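Local atomic coordinates of uncharacterized protein YhfS (Escherichia coli, PDB entry 4J8L), a protein that is of uncharacterised function but carries pyridoxal 5'-phosphate covalently attached to a lysine, and may have cysteine synthase activity. Residues Val22-Arg27 with Glu56-Asp61; His28-Glu33 with Thr52-Gln57. One frame throughout, in Å; residues are numbered along the deposited sequence. Where two conformers were deposited one is given.

Contact 1: Val22-Arg27 with Glu56-Asp61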
ATOM      1  N   VAL A  22     -14.873  11.362   7.074  1.00 14.28           N
ATOM      2  CA  VAL A  22     -15.936  12.284   6.690  1.00 12.57           C
ATOM      3  C   VAL A  22     -16.071  13.416   7.710  1.00 14.64           C
ATOM      4  O   VAL A  22     -16.338  14.561   7.338  1.00 14.62           O
ATOM      5  CB  VAL A  22     -17.275  11.556   6.455  1.00 13.27           C
ATOM      6  CG1 VAL A  22     -18.385  12.553   6.103  1.00 15.65           C
ATOM      7  CG2 VAL A  22     -17.092  10.564   5.319  1.00 14.79           C
ATOM      8  N   ASP A  23     -15.851  13.106   8.985  1.00 15.07           N
ATOM      9  CA  ASP A  23     -15.916  14.135  10.022  1.00 16.93           C
ATOM     10  C   ASP A  23     -14.866  15.207   9.772  1.00 16.58           C
ATOM     11  O   ASP A  23     -15.125  16.409   9.938  1.00 19.30           O
ATOM     12  CB  ASP A  23     -15.714  13.532  11.414  1.00 17.27           C
ATOM     13  CG  ASP A  23     -15.999  14.525  12.520  1.00 20.59           C
ATOM     14  OD1 ASP A  23     -15.036  15.050  13.130  1.00 22.69           O
ATOM     15  OD2 ASP A  23     -17.193  14.793  12.797  1.00 21.23           O
ATOM     16  N   SER A  24     -13.676  14.767   9.373  1.00 15.83           N
ATOM     17  CA  SER A  24     -12.616  15.702   9.044  1.00 19.39           C
ATOM     18  C   SER A  24     -12.978  16.553   7.826  1.00 17.30           C
ATOM     19  O   SER A  24     -12.681  17.751   7.796  1.00 17.54           O
ATOM     20  CB  SER A  24     -11.299  14.974   8.795  1.00 18.33           C
ATOM     21  OG  SER A  24     -10.267  15.925   8.607  1.00 22.92           O
ATOM     22  N   ILE A  25     -13.599  15.937   6.824  1.00 15.34           N
ATOM     23  CA  ILE A  25     -14.066  16.694   5.669  1.00 13.93           C
ATOM     24  C   ILE A  25     -15.022  17.815   6.116  1.00 16.51           C
ATOM     25  O   ILE A  25     -14.861  18.972   5.723  1.00 16.34           O
ATOM     26  CB  ILE A  25     -14.734  15.788   4.632  1.00 12.65           C
ATOM     27  CG1 ILE A  25     -13.689  14.842   4.029  1.00 12.10           C
ATOM     28  CG2 ILE A  25     -15.384  16.617   3.541  1.00 17.17           C
ATOM     29  CD1 ILE A  25     -14.324  13.827   3.053  1.00 15.42           C
ATOM     30  N   CYS A  26     -15.970  17.478   6.980  1.00 14.48           N
ATOM     31  CA  CYS A  26     -16.942  18.470   7.433  1.00 16.39           C
ATOM     32  C   CYS A  26     -16.267  19.637   8.146  1.00 17.78           C
ATOM     33  O   CYS A  26     -16.702  20.787   8.035  1.00 18.76           O
ATOM     34  CB  CYS A  26     -17.968  17.833   8.368  1.00 15.45           C
ATOM     35  SG  CYS A  26     -19.065  16.632   7.576  1.00 16.79           S
ATOM     36  N   ARG A  27     -15.204  19.336   8.882  1.00 18.64           N
ATOM     37  CA  ARG A  27     -14.553  20.346   9.704  1.00 20.70           C
ATOM     38  C   ARG A  27     -13.627  21.255   8.904  1.00 22.36           C
ATOM     39  O   ARG A  27     -13.179  22.289   9.401  1.00 23.90           O
ATOM     40  CB  ARG A  27     -13.806  19.676  10.859  1.00 22.01           C
ATOM     41  CG  ARG A  27     -14.729  19.290  12.006  1.00 28.26           C
ATOM     42  CD  ARG A  27     -13.970  18.732  13.202  1.00 28.65           C
ATOM     43  NE  ARG A  27     -13.495  17.383  12.961  1.00 26.85           N
ATOM     44  CZ  ARG A  27     -12.232  17.078  12.672  1.00 30.93           C
ATOM     45  NH1 ARG A  27     -11.315  18.037  12.610  1.00 33.14           N
ATOM     46  NH2 ARG A  27     -11.883  15.818  12.463  1.00 30.46           N
ATOM     47  N   GLU A  56      -5.407  18.271   1.675  1.00 15.06           N
ATOM     48  CA  GLU A  56      -4.187  17.899   2.389  1.00 15.70           C
ATOM     49  C   GLU A  56      -4.368  18.053   3.899  1.00 17.07           C
ATOM     50  O   GLU A  56      -3.925  17.188   4.662  1.00 18.08           O
ATOM     51  CB  GLU A  56      -2.990  18.698   1.863  1.00 16.12           C
ATOM     52  CG  GLU A  56      -2.589  18.230   0.467  1.00 15.58           C
ATOM     53  CD  GLU A  56      -1.685  19.202  -0.267  1.00 20.30           C
ATOM     54  OE1 GLU A  56      -1.579  20.374   0.154  1.00 20.34           O
ATOM     55  OE2 GLU A  56      -1.070  18.774  -1.275  1.00 20.55           O
ATOM     56  N   GLN A  57      -5.054  19.118   4.320  1.00 14.36           N
ATOM     57  CA  GLN A  57      -5.362  19.305   5.734  1.00 16.15           C
ATOM     58  C   GLN A  57      -6.240  18.170   6.254  1.00 16.80           C
ATOM     59  O   GLN A  57      -6.044  17.684   7.368  1.00 18.49           O
ATOM     60  CB  GLN A  57      -6.033  20.668   5.978  1.00 18.33           C
ATOM     61  CG  GLN A  57      -5.065  21.842   5.803  1.00 21.09           C
ATOM     62  CD  GLN A  57      -5.767  23.177   5.804  1.00 29.88           C
ATOM     63  OE1 GLN A  57      -6.983  23.247   5.966  1.00 33.14           O
ATOM     64  NE2 GLN A  57      -5.004  24.251   5.625  1.00 33.04           N
ATOM     65  N   VAL A  58      -7.221  17.762   5.452  1.00 16.91           N
ATOM     66  CA  VAL A  58      -8.097  16.667   5.855  1.00 16.38           C
ATOM     67  C   VAL A  58      -7.305  15.369   5.993  1.00 15.00           C
ATOM     68  O   VAL A  58      -7.470  14.629   6.967  1.00 17.17           O
ATOM     69  CB  VAL A  58      -9.243  16.459   4.843  1.00 14.53           C
ATOM     70  CG1 VAL A  58      -9.979  15.169   5.133  1.00 17.33           C
ATOM     71  CG2 VAL A  58     -10.208  17.632   4.900  1.00 14.89           C
ATOM     72  N   LEU A  59      -6.454  15.093   5.014  1.00 14.28           N
ATOM     73  CA  LEU A  59      -5.627  13.884   5.070  1.00 17.28           C
ATOM     74  C   LEU A  59      -4.750  13.879   6.325  1.00 17.58           C
ATOM     75  O   LEU A  59      -4.658  12.866   7.020  1.00 18.37           O
ATOM     76  CB  LEU A  59      -4.744  13.761   3.830  1.00 16.14           C
ATOM     77  CG  LEU A  59      -5.483  13.524   2.519  1.00 22.67           C
ATOM     78  CD1 LEU A  59      -4.487  13.296   1.392  1.00 27.89           C
ATOM     79  CD2 LEU A  59      -6.407  12.345   2.663  1.00 30.67           C
ATOM     80  N   ALA A  60      -4.112  15.008   6.622  1.00 15.85           N
ATOM     81  CA  ALA A  60      -3.255  15.083   7.803  1.00 18.84           C
ATOM     82  C   ALA A  60      -4.059  14.799   9.062  1.00 18.40           C
ATOM     83  O   ALA A  60      -3.649  14.016   9.923  1.00 17.90           O
ATOM     84  CB  ALA A  60      -2.592  16.452   7.904  1.00 18.09           C
ATOM     85  N   ASP A  61      -5.217  15.443   9.160  1.00 15.83           N
ATOM     86  CA  ASP A  61      -6.078  15.284  10.312  1.00 16.92           C
ATOM     87  C   ASP A  61      -6.541  13.826  10.454  1.00 17.91           C
ATOM     88  O   ASP A  61      -6.464  13.249  11.532  1.00 18.12           O
ATOM     89  CB  ASP A  61      -7.269  16.242  10.185  1.00 17.37           C
ATOM     90  CG  ASP A  61      -8.153  16.240  11.407  1.00 27.19           C
ATOM     91  OD1 ASP A  61      -9.369  16.484  11.257  1.00 33.83           O
ATOM     92  OD2 ASP A  61      -7.630  16.008  12.517  1.00 33.12           O
TER
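One carboxylate oxygen, OD1 of D61, collects the polar bonds between these two helices. From R27 it takes a two-nitrogen, end-on grip: NH1 lies 2.8 Å and NH2 2.9 Å from D61 OD1, both on the syn side of the carboxylate. The carboxylate plane stands almost upright, 87°, to the guanidinium. On the anti side the hydroxyl of S24, held anti to its own backbone N and so turned to D61, donates to the same oxygen, S24 OG to D61 OD1 2.9 Å. Three donors on one oxygen help to hold the carboxylate and would probably favour its charged form.

Within the first helix, D23 completes a salt-bridge network: R27 NE reaches D23 OD1 at 2.8 Å in a nearly straight bond (167°), made possible by the bend of the arginine chain at chi3. The guanidinium thus has an acid at two of its edges, and the two acids keep their OD1 atoms 6.1 Å apart.

The apolar half rests on V58. Its CG1 meets I25 CG1 at 3.9 Å and packs beside the hydroxyl of S24, with OG 3.6 Å from V58 CG1, while CG2 lies against the backbone of S24 and I25.

The axes run roughly antiparallel, 138° apart and 9.1 Å at closest approach. Helix 229-261 packs against both, its L236 touching I25 and V58; L59 faces strand 67-72, at the edge of the seven-stranded sheet.

Contact 2: His28-Glu33 with Thr52-Gln57; sequences HFPGSE and TQRVEQ. With ACY (acetic acid), chain D.
R54 reaches out from its helix to the backbone carbonyl of H28, and its NH1 donates to H28 O at 2.6 Å, close to the guanidinium plane. The bond is short but bent at the hydrogen, 132°, and the donor is tilted 17° from the carbonyl plane. NE of R54 gives a longer bond, 3.2 Å, to OXT of an acetic acid molecule, most likely a crystallisation additive, which R50 also binds. E33 supplies charge without a directed bond: its OE1 lies over one guanidinium face, 2.8 Å from R54 NH2, with the carboxylate plane nearly perpendicular.

H28 to P30 link the first helix to the short helix 31-34, and one extended arginine joins this link to helix 50-62. Along its chain R54 also covers F29: CD sits over the ring face toward the rim, a CH-pi contact 4.0 Å from the centroid, while R54 CB approaches F29 CZ at 3.5 Å. V55 CG2 meets the same ring at its edge, and F34 packs edge-to-face with it.

The H28 imidazole has its ND1 satisfied by S24 O, one turn back. Its CD2 packs on Q57, 3.7 Å from CB, with the backbone carbon of Q57 over one face.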
ATOM      1  N   HIS A  28     -13.353  20.869   7.661  1.00 17.89           N
ATOM      2  CA  HIS A  28     -12.451  21.629   6.797  1.00 17.49           C
ATOM      3  C   HIS A  28     -13.133  22.247   5.583  1.00 18.53           C
ATOM      4  O   HIS A  28     -12.558  23.126   4.943  1.00 23.86           O
ATOM      5  CB  HIS A  28     -11.279  20.751   6.335  1.00 16.29           C
ATOM      6  CG  HIS A  28     -10.323  20.412   7.432  1.00 15.86           C
ATOM      7  ND1 HIS A  28     -10.505  19.337   8.277  1.00 18.07           N
ATOM      8  CD2 HIS A  28      -9.191  21.030   7.847  1.00 17.55           C
ATOM      9  CE1 HIS A  28      -9.519  19.304   9.158  1.00 18.50           C
ATOM     10  NE2 HIS A  28      -8.708  20.315   8.915  1.00 19.68           N
ATOM     11  N   PHE A  29     -14.340  21.777   5.265  1.00 17.03           N
ATOM     12  CA  PHE A  29     -15.118  22.290   4.135  1.00 17.23           C
ATOM     13  C   PHE A  29     -16.521  22.678   4.591  1.00 15.20           C
ATOM     14  O   PHE A  29     -17.310  21.800   4.918  1.00 17.05           O
ATOM     15  CB  PHE A  29     -15.339  21.202   3.069  1.00 17.94           C
ATOM     16  CG  PHE A  29     -14.134  20.892   2.214  1.00 18.70           C
ATOM     17  CD1 PHE A  29     -13.944  21.535   1.001  1.00 19.37           C
ATOM     18  CD2 PHE A  29     -13.229  19.919   2.603  1.00 15.80           C
ATOM     19  CE1 PHE A  29     -12.845  21.231   0.199  1.00 20.46           C
ATOM     20  CE2 PHE A  29     -12.129  19.610   1.812  1.00 17.08           C
ATOM     21  CZ  PHE A  29     -11.941  20.265   0.606  1.00 22.28           C
ATOM     22  N   PRO A  30     -16.859  23.985   4.585  1.00 18.46           N
ATOM     23  CA  PRO A  30     -18.284  24.340   4.648  1.00 16.79           C
ATOM     24  C   PRO A  30     -18.983  23.594   3.507  1.00 17.80           C
ATOM     25  O   PRO A  30     -18.373  23.423   2.451  1.00 17.61           O
ATOM     26  CB  PRO A  30     -18.279  25.849   4.384  1.00 21.41           C
ATOM     27  CG  PRO A  30     -16.918  26.308   4.847  1.00 22.08           C
ATOM     28  CD  PRO A  30     -15.993  25.166   4.450  1.00 17.87           C
ATOM     29  N   GLY A  31     -20.214  23.137   3.715  1.00 17.71           N
ATOM     30  CA  GLY A  31     -20.876  22.285   2.734  1.00 19.03           C
ATOM     31  C   GLY A  31     -20.879  22.828   1.317  1.00 21.94           C
ATOM     32  O   GLY A  31     -20.611  22.097   0.363  1.00 20.77           O
ATOM     33  N   SER A  32     -21.169  24.116   1.170  1.00 20.59           N
ATOM     34  CA  SER A  32     -21.228  24.704  -0.164  1.00 22.14           C
ATOM     35  C   SER A  32     -19.864  24.626  -0.847  1.00 23.87           C
ATOM     36  O   SER A  32     -19.782  24.459  -2.066  1.00 27.12           O
ATOM     37  CB  SER A  32     -21.725  26.146  -0.114  1.00 29.33           C
ATOM     38  OG  SER A  32     -20.813  26.957   0.598  1.00 32.76           O
ATOM     39  N   GLU A  33     -18.794  24.728  -0.063  1.00 20.85           N
ATOM     40  CA  GLU A  33     -17.447  24.654  -0.622  1.00 20.58           C
ATOM     41  C   GLU A  33     -17.063  23.249  -1.077  1.00 18.52           C
ATOM     42  O   GLU A  33     -16.227  23.093  -1.969  1.00 21.13           O
ATOM     43  CB  GLU A  33     -16.423  25.213   0.363  1.00 25.92           C
ATOM     44  CG  GLU A  33     -16.687  26.671   0.695  1.00 36.18           C
ATOM     45  CD  GLU A  33     -15.584  27.288   1.522  1.00 50.04           C
ATOM     46  OE1 GLU A  33     -14.478  26.711   1.559  1.00 56.56           O
ATOM     47  OE2 GLU A  33     -15.825  28.349   2.136  1.00 59.90           O
ATOM     48  N   THR A  52      -6.982  21.848  -2.960  1.00 12.94           N
ATOM     49  CA  THR A  52      -5.928  20.863  -2.725  1.00 13.44           C
ATOM     50  C   THR A  52      -5.322  21.033  -1.329  1.00 13.23           C
ATOM     51  O   THR A  52      -5.105  20.046  -0.622  1.00 14.33           O
ATOM     52  CB  THR A  52      -4.868  20.915  -3.834  1.00 13.50           C
ATOM     53  OG1 THR A  52      -5.514  20.641  -5.087  1.00 13.29           O
ATOM     54  CG2 THR A  52      -3.762  19.860  -3.598  1.00 14.14           C
ATOM     55  N   GLN A  53      -5.078  22.281  -0.928  0.50 14.31           N
ATOM     56  CA  GLN A  53      -4.603  22.534   0.426  0.50 14.42           C
ATOM     57  C   GLN A  53      -5.583  21.953   1.437  0.50 16.16           C
ATOM     58  O   GLN A  53      -5.180  21.235   2.350  0.50 15.88           O
ATOM     59  CB  GLN A  53      -4.409  24.026   0.700  0.50 16.79           C
ATOM     60  CG  GLN A  53      -3.906  24.282   2.120  0.50 20.53           C
ATOM     61  CD  GLN A  53      -3.895  25.746   2.519  0.50 24.02           C
ATOM     62  OE1 GLN A  53      -4.804  26.511   2.191  0.50 22.10           O
ATOM     63  NE2 GLN A  53      -2.857  26.144   3.246  0.50 31.63           N
ATOM     64  N   ARG A  54      -6.871  22.248   1.259  1.00 16.31           N
ATOM     65  CA  ARG A  54      -7.884  21.775   2.202  1.00 16.42           C
ATOM     66  C   ARG A  54      -7.872  20.251   2.303  1.00 15.61           C
ATOM     67  O   ARG A  54      -7.963  19.691   3.394  1.00 17.50           O
ATOM     68  CB  ARG A  54      -9.284  22.236   1.793  1.00 20.33           C
ATOM     69  CG  ARG A  54      -9.544  23.702   1.959  1.00 26.73           C
ATOM     70  CD  ARG A  54     -11.004  24.024   1.639  1.00 34.26           C
ATOM     71  NE  ARG A  54     -11.281  25.454   1.684  1.00 47.30           N
ATOM     72  CZ  ARG A  54     -11.816  26.076   2.727  1.00 49.04           C
ATOM     73  NH1 ARG A  54     -12.136  25.390   3.815  1.00 47.23           N
ATOM     74  NH2 ARG A  54     -12.037  27.382   2.680  1.00 56.00           N
ATOM     75  N   VAL A  55      -7.785  19.584   1.156  1.00 14.45           N
ATOM     76  CA  VAL A  55      -7.765  18.127   1.136  1.00 14.98           C
ATOM     77  C   VAL A  55      -6.540  17.614   1.885  1.00 14.58           C
ATOM     78  O   VAL A  55      -6.620  16.659   2.656  1.00 17.13           O
ATOM     79  CB  VAL A  55      -7.809  17.561  -0.311  1.00 12.73           C
ATOM     80  CG1 VAL A  55      -7.492  16.059  -0.315  1.00 14.79           C
ATOM     81  CG2 VAL A  55      -9.171  17.818  -0.944  1.00 12.42           C
ATOM     82  N   GLU A  56      -5.407  18.271   1.675  1.00 15.06           N
ATOM     83  CA  GLU A  56      -4.187  17.899   2.389  1.00 15.70           C
ATOM     84  C   GLU A  56      -4.368  18.053   3.899  1.00 17.07           C
ATOM     85  O   GLU A  56      -3.925  17.188   4.662  1.00 18.08           O
ATOM     86  CB  GLU A  56      -2.990  18.698   1.863  1.00 16.12           C
ATOM     87  CG  GLU A  56      -2.589  18.230   0.467  1.00 15.58           C
ATOM     88  CD  GLU A  56      -1.685  19.202  -0.267  1.00 20.30           C
ATOM     89  OE1 GLU A  56      -1.579  20.374   0.154  1.00 20.34           O
ATOM     90  OE2 GLU A  56      -1.070  18.774  -1.275  1.00 20.55           O
ATOM     91  N   GLN A  57      -5.054  19.118   4.320  1.00 14.36           N
ATOM     92  CA  GLN A  57      -5.362  19.305   5.734  1.00 16.15           C
ATOM     93  C   GLN A  57      -6.240  18.170   6.254  1.00 16.80           C
ATOM     94  O   GLN A  57      -6.044  17.684   7.368  1.00 18.49           O
ATOM     95  CB  GLN A  57      -6.033  20.668   5.978  1.00 18.33           C
ATOM     96  CG  GLN A  57      -5.065  21.842   5.803  1.00 21.09           C
ATOM     97  CD  GLN A  57      -5.767  23.177   5.804  1.00 29.88           C
ATOM     98  OE1 GLN A  57      -6.983  23.247   5.966  1.00 33.14           O
ATOM     99  NE2 GLN A  57      -5.004  24.251   5.625  1.00 33.04           N
TER
HETATM  100  C   ACY D 403     -11.661  27.775  -1.569  1.00 51.52           C
HETATM  101  O   ACY D 403     -11.757  28.271  -2.714  1.00 46.80           O
HETATM  102  OXT ACY D 403     -11.718  26.545  -1.330  1.00 57.05           O
HETATM  103  CH3 ACY D 403     -11.462  28.706  -0.411  1.00 47.69           C

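In the fold
From the N terminus, helix 11-28 comes first, and its last turns enter contact 1; the chain then passes through H28-P30 into helix 31-34, which belongs to contact 2. Helix 50-62 returns to meet both, its earlier half in contact 2 and its later half in contact 1. The loop of contact 2 therefore falls within the longer one of contact 1. Their second segments overlap at E56 and Q57, the centres of the two contacts are 7 Å apart, and H28 touches V58 and D61 between them. Together they tie the N-terminal helix and its turn to helix 50-62, beside helix 229-261 and strand 67-72.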